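Local coordinates for putative regulator (PDB 3HFI), which probably acts as a DNA-binding transcription regulator whose UTRA domain would sense a small-molecule effector, and which may work as a dimer, at the interface of chains A and B. Numbering follows the deposited sequence. Chains: chain A/B, Putative regulator.

The interface of chains A and B. Residues chain A 92, 103, 106, 136, 138; chain B 110, 159-161.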
ATOM      1  N   PHE A  92      12.832   3.123   3.597  1.00 19.14           N
ATOM      2  CA  PHE A  92      12.524   3.715   2.318  1.00 18.77           C
ATOM      3  C   PHE A  92      13.059   5.144   2.116  1.00 18.55           C
ATOM      4  O   PHE A  92      13.625   5.433   1.056  1.00 18.13           O
ATOM      5  CB  PHE A  92      11.062   3.524   1.996  1.00 19.49           C
ATOM      6  CG  PHE A  92      10.728   2.083   1.745  1.00 20.93           C
ATOM      7  CD1 PHE A  92      11.053   1.479   0.533  1.00 22.69           C
ATOM      8  CD2 PHE A  92      10.186   1.294   2.742  1.00 23.79           C
ATOM      9  CE1 PHE A  92      10.802   0.128   0.304  1.00 22.64           C
ATOM     10  CE2 PHE A  92       9.904  -0.076   2.496  1.00 22.87           C
ATOM     11  CZ  PHE A  92      10.219  -0.638   1.278  1.00 23.66           C
ATOM     12  N   ILE A 103      10.808   7.058  -5.052  1.00 11.76           N
ATOM     13  CA  ILE A 103       9.857   5.965  -5.246  1.00 11.94           C
ATOM     14  C   ILE A 103       8.549   6.453  -5.823  1.00 11.76           C
ATOM     15  O   ILE A 103       7.894   7.308  -5.249  1.00 13.06           O
ATOM     16  CB  ILE A 103       9.640   5.214  -3.921  1.00 12.87           C
ATOM     17  CG1 ILE A 103      10.978   4.528  -3.537  1.00 12.58           C
ATOM     18  CG2 ILE A 103       8.474   4.203  -4.036  1.00 10.83           C
ATOM     19  CD1 ILE A 103      10.959   3.970  -2.153  1.00 17.01           C
ATOM     20  N   SER A 106       4.348   1.158  -6.761  1.00 12.21           N
ATOM     21  CA  SER A 106       4.186   0.040  -5.851  1.00 13.02           C
ATOM     22  C   SER A 106       3.177  -0.903  -6.496  1.00 13.32           C
ATOM     23  O   SER A 106       2.157  -0.423  -6.998  1.00  9.84           O
ATOM     24  CB  SER A 106       3.402   0.550  -4.635  1.00 13.48           C
ATOM     25  OG  SER A 106       4.095   0.115  -3.618  1.00 19.05           O
ATOM     26  N   GLN A 136       5.050  -7.306  -2.256  1.00 14.58           N
ATOM     27  CA  GLN A 136       5.013  -5.958  -2.736  1.00 13.16           C
ATOM     28  C   GLN A 136       6.278  -5.642  -3.489  1.00 13.52           C
ATOM     29  O   GLN A 136       7.388  -5.884  -2.993  1.00 14.93           O
ATOM     30  CB  GLN A 136       4.935  -5.016  -1.555  1.00 13.09           C
ATOM     31  CG  GLN A 136       4.832  -3.547  -2.002  1.00 15.06           C
ATOM     32  CD  GLN A 136       4.766  -2.608  -0.862  1.00 18.67           C
ATOM     33  OE1 GLN A 136       5.733  -2.510  -0.053  1.00 17.59           O
ATOM     34  NE2 GLN A 136       3.610  -1.896  -0.741  1.00 16.63           N
ATOM     35  N   VAL A 138       8.350  -2.549  -5.220  1.00 12.91           N
ATOM     36  CA  VAL A 138       8.526  -1.099  -5.100  1.00 12.66           C
ATOM     37  C   VAL A 138       9.509  -0.631  -6.170  1.00 13.00           C
ATOM     38  O   VAL A 138      10.539  -1.268  -6.372  1.00 14.40           O
ATOM     39  CB  VAL A 138       9.015  -0.734  -3.668  1.00 12.33           C
ATOM     40  CG1 VAL A 138       9.235   0.791  -3.527  1.00 10.73           C
ATOM     41  CG2 VAL A 138       7.968  -1.233  -2.607  1.00 10.59           C
TER
ATOM     42  N   TYR B 110       2.860   7.299  -6.962  1.00 14.91           N
ATOM     43  CA  TYR B 110       3.065   8.359  -6.020  1.00 17.37           C
ATOM     44  C   TYR B 110       3.585   9.622  -6.753  1.00 18.87           C
ATOM     45  O   TYR B 110       4.490   9.527  -7.574  1.00 18.17           O
ATOM     46  CB  TYR B 110       4.082   7.938  -4.947  1.00 16.89           C
ATOM     47  CG  TYR B 110       3.767   6.633  -4.235  1.00 22.16           C
ATOM     48  CD1 TYR B 110       3.054   6.605  -3.034  1.00 27.13           C
ATOM     49  CD2 TYR B 110       4.179   5.420  -4.767  1.00 25.81           C
ATOM     50  CE1 TYR B 110       2.757   5.371  -2.384  1.00 29.61           C
ATOM     51  CE2 TYR B 110       3.913   4.198  -4.116  1.00 28.95           C
ATOM     52  CZ  TYR B 110       3.181   4.176  -2.947  1.00 28.57           C
ATOM     53  OH  TYR B 110       2.927   2.961  -2.348  1.00 26.70           O
ATOM     54  N   TYR B 159       2.651   3.363   2.299  1.00 72.48           N
ATOM     55  CA  TYR B 159       2.005   2.245   1.671  1.00 70.61           C
ATOM     56  C   TYR B 159       3.114   1.244   1.418  1.00 68.69           C
ATOM     57  O   TYR B 159       2.877   0.149   0.990  1.00 68.59           O
ATOM     58  CB  TYR B 159       1.344   2.674   0.368  1.00 70.33           C
ATOM     59  N   LEU B 160       4.341   1.636   1.701  1.00 66.50           N
ATOM     60  CA  LEU B 160       5.456   0.748   1.478  1.00 65.51           C
ATOM     61  C   LEU B 160       5.870   0.037   2.719  1.00 64.53           C
ATOM     62  O   LEU B 160       5.927   0.617   3.755  1.00 64.26           O
ATOM     63  CB  LEU B 160       6.636   1.524   0.974  1.00 64.89           C
ATOM     64  CG  LEU B 160       6.257   2.455  -0.126  1.00 64.41           C
ATOM     65  CD1 LEU B 160       7.454   3.150  -0.503  1.00 66.95           C
ATOM     66  CD2 LEU B 160       5.793   1.666  -1.233  1.00 62.77           C
ATOM     67  N   GLY B 161       6.177  -1.231   2.594  1.00 63.86           N
ATOM     68  CA  GLY B 161       6.708  -2.002   3.721  1.00 64.74           C
ATOM     69  C   GLY B 161       5.755  -3.112   4.082  1.00 64.98           C
ATOM     70  O   GLY B 161       4.516  -2.931   4.054  1.00 67.94           O
TER
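A:Gln136 holds the last ordered stretch of the partner chain with both arms of its side-chain amide. Its carbonyl oxygen OE1 accepts from the backbone N of B:Gly161 at 3.0 Å; the bond is almost straight, 177° at the hydrogen, and the donor lies in the carbonyl plane on a lone pair. The amide nitrogen NE2 gives a hydrogen to the backbone O of B:Tyr159 at 2.8 Å. This acceptor lies nearly in the plane of the amide, whereas NE2 is tilted somewhat off the plane of the B:Tyr159 carbonyl; B:Tyr159 is poorly ordered and its side chain incompletely modelled. Two bonds from one flat group fix its rotation and read main chain rather than side chains, a task that suits glutamine, with donor and acceptor side by side. With CG anti to the backbone N (chi1 -178°) and the chain extended beyond it, the amide reaches the peptide groups on either side of B:Leu160.

The apolar part centres on B:Leu160, itself poorly ordered, whose branches enter a largely apolar pocket of chain A. Its CB sits over the centre of the A:Phe92 ring, 4.0 Å from the centroid, in a CH-pi contact that a flat aromatic face readily provides. The methyl CD1 meets CG2 of A:Ile103 tip to tip at 3.8 Å, while CD2 turns to CG2 of A:Val138 at 3.9 Å and also lies near the hydroxyl OG of A:Ser106. Branched aliphatic residues fit here because their methyls shape the pocket wall.

Beside this pocket, the CE2 corner of the B:Tyr110 ring packs against CB of A:Ser106 at 3.7 Å. Its phenol OH accepts a weak hydrogen bond from the serine OG at 3.3 Å; small serine leaves room for the ring.

A:Phe92 comes from helix 91-99, A:Ile103 from the following loop, A:Gln136 and A:Val138 from strand 130-139, and A:Ser106 and B:Tyr110 from strands 105-114 of the two chains. The C-terminal segment of chain B, ordered to B:Gly161, crosses onto this surface beyond strand 144-153, and two-fold symmetry repeats the exchange in a dimer that may be the biological one.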